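Local coordinates for protein esterase (uncultured bacterium pCosCE1, PDB 7ATL) that hydrolyses carboxylic esters as a family VIII carboxylesterase of beta-lactamase-like fold and also shows promiscuous acyltransferase activity, at residues 192-195 with 196-200. Numbering follows the deposited sequence.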
loop_
_atom_site.group_PDB
_atom_site.type_symbol
_atom_site.label_atom_id
_atom_site.label_comp_id
_atom_site.label_asym_id
_atom_site.label_seq_id
_atom_site.Cartn_x
_atom_site.Cartn_y
_atom_site.Cartn_z
ATOM N N GLN A 192 -18.116 2.907 1.195
ATOM C CA GLN A 192 -19.020 3.586 0.229
ATOM C C GLN A 192 -18.232 4.725 -0.441
ATOM O O GLN A 192 -18.343 4.886 -1.666
ATOM C CB GLN A 192 -20.315 4.066 0.891
ATOM C CG GLN A 192 -21.337 2.964 1.127
ATOM C CD GLN A 192 -20.985 1.928 2.181
ATOM O OE1 GLN A 192 -21.179 0.735 1.972
ATOM N NE2 GLN A 192 -20.482 2.344 3.335
ATOM N N VAL A 193 -17.410 5.454 0.314
ATOM C CA VAL A 193 -16.525 6.510 -0.260
ATOM C C VAL A 193 -15.659 5.892 -1.361
ATOM O O VAL A 193 -15.633 6.412 -2.482
ATOM C CB VAL A 193 -15.654 7.177 0.810
ATOM C CG1 VAL A 193 -14.661 8.108 0.158
ATOM C CG2 VAL A 193 -16.487 7.922 1.839
ATOM N N PHE A 194 -14.952 4.814 -1.054
ATOM C CA PHE A 194 -14.064 4.137 -2.030
ATOM C C PHE A 194 -14.874 3.702 -3.258
ATOM O O PHE A 194 -14.363 3.804 -4.395
ATOM C CB PHE A 194 -13.387 2.911 -1.419
ATOM C CG PHE A 194 -12.555 2.147 -2.414
ATOM C CD1 PHE A 194 -11.348 2.669 -2.865
ATOM C CD2 PHE A 194 -12.993 0.927 -2.926
ATOM C CE1 PHE A 194 -10.577 1.970 -3.782
ATOM C CE2 PHE A 194 -12.223 0.227 -3.847
ATOM C CZ PHE A 194 -11.011 0.752 -4.273
ATOM N N ASN A 195 -16.077 3.161 -3.035
ATOM C CA ASN A 195 -16.896 2.619 -4.147
ATOM C C ASN A 195 -17.262 3.788 -5.075
ATOM O O ASN A 195 -16.944 3.705 -6.279
ATOM C CB ASN A 195 -18.094 1.802 -3.660
ATOM C CG ASN A 195 -18.849 1.191 -4.824
ATOM O OD1 ASN A 195 -18.281 0.474 -5.648
ATOM N ND2 ASN A 195 -20.118 1.525 -4.939
ATOM N N HIS A 196 -17.816 4.861 -4.512
ATOM C CA HIS A 196 -18.273 6.080 -5.233
ATOM C C HIS A 196 -17.097 6.847 -5.840
ATOM O O HIS A 196 -17.253 7.290 -6.988
ATOM C CB HIS A 196 -19.129 6.980 -4.334
ATOM C CG HIS A 196 -20.416 6.343 -3.943
ATOM N ND1 HIS A 196 -21.132 6.744 -2.835
ATOM C CD2 HIS A 196 -21.104 5.316 -4.493
ATOM C CE1 HIS A 196 -22.218 6.006 -2.725
ATOM N NE2 HIS A 196 -22.225 5.128 -3.735
ATOM N N TRP A 197 -15.962 6.964 -5.148
ATOM C CA TRP A 197 -14.862 7.884 -5.561
ATOM C C TRP A 197 -13.798 7.164 -6.377
ATOM O O TRP A 197 -13.125 7.848 -7.134
ATOM C CB TRP A 197 -14.261 8.617 -4.360
ATOM C CG TRP A 197 -15.194 9.675 -3.883
ATOM C CD1 TRP A 197 -16.251 9.503 -3.052
ATOM C CD2 TRP A 197 -15.217 11.046 -4.290
ATOM N NE1 TRP A 197 -16.886 10.695 -2.851
ATOM C CE2 TRP A 197 -16.288 11.655 -3.619
ATOM C CE3 TRP A 197 -14.415 11.830 -5.122
ATOM C CZ2 TRP A 197 -16.605 12.998 -3.777
ATOM C CZ3 TRP A 197 -14.704 13.169 -5.264
ATOM C CH2 TRP A 197 -15.787 13.741 -4.591
ATOM N N VAL A 198 -13.677 5.846 -6.263
ATOM C CA VAL A 198 -12.613 5.100 -6.995
ATOM C C VAL A 198 -13.212 3.932 -7.788
ATOM O O VAL A 198 -13.072 3.950 -9.019
ATOM C CB VAL A 198 -11.481 4.684 -6.036
ATOM C CG1 VAL A 198 -10.384 3.892 -6.736
ATOM C CG2 VAL A 198 -10.884 5.909 -5.357
ATOM N N ALA A 199 -13.833 2.947 -7.147
ATOM C CA ALA A 199 -14.159 1.655 -7.801
ATOM C C ALA A 199 -15.043 1.874 -9.044
ATOM O O ALA A 199 -14.763 1.265 -10.108
ATOM C CB ALA A 199 -14.830 0.737 -6.815
ATOM N N GLN A 200 -16.098 2.674 -8.916
ATOM C CA GLN A 200 -17.070 2.905 -10.018
ATOM C C GLN A 200 -16.405 3.720 -11.123
ATOM O O GLN A 200 -16.342 3.248 -12.245
ATOM C CB GLN A 200 -18.387 3.491 -9.501
ATOM C CG GLN A 200 -19.224 2.439 -8.772
ATOM C CD GLN A 200 -20.617 2.908 -8.423
ATOM O OE1 GLN A 200 -21.597 2.315 -8.849
ATOM N NE2 GLN A 200 -20.719 3.993 -7.671
#
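Phe194 and Val198 meet one turn apart on helix 190-199 of the beta-lactamase-like fold, a worked example of a helix that widens into a pi-type turn at its end. A chi1 of 176° sets the Phe194 ring beside its own carbonyl carbon and carries it forward along the helix, where CE1 comes within 3.5 Å of Val198 CG1. Phe194 CE2 lies 4.0 Å from Ala199 CB, the methyl carbon. Tyr70 of helix 67-80 meets the same ring nearly at right angles and also touches Val198, so this buried side joins the two helices. On another side of the helix, Val193 CG1 packs on Trp197 CD1 at 3.8 Å, and both residues reach Met78 and Ala186. On the exposed side, the His196 imidazole sets one face over Gln192 O, while its ND1 is hydrogen-bonded to Glu188. Beyond it the Asn195 and Gln200 amides lie with planes 24° apart, Asn195 ND2 and Gln200 NE2 being 3.7 Å from each other without a bond. Phe194 O accepts Val198 N, an i to i+4 bond from well above the carbonyl plane, and also Ala199 N at 2.9 Å; this second bond spans i to i+5, as does Gln200 N to Asn195 O at 3.0 Å.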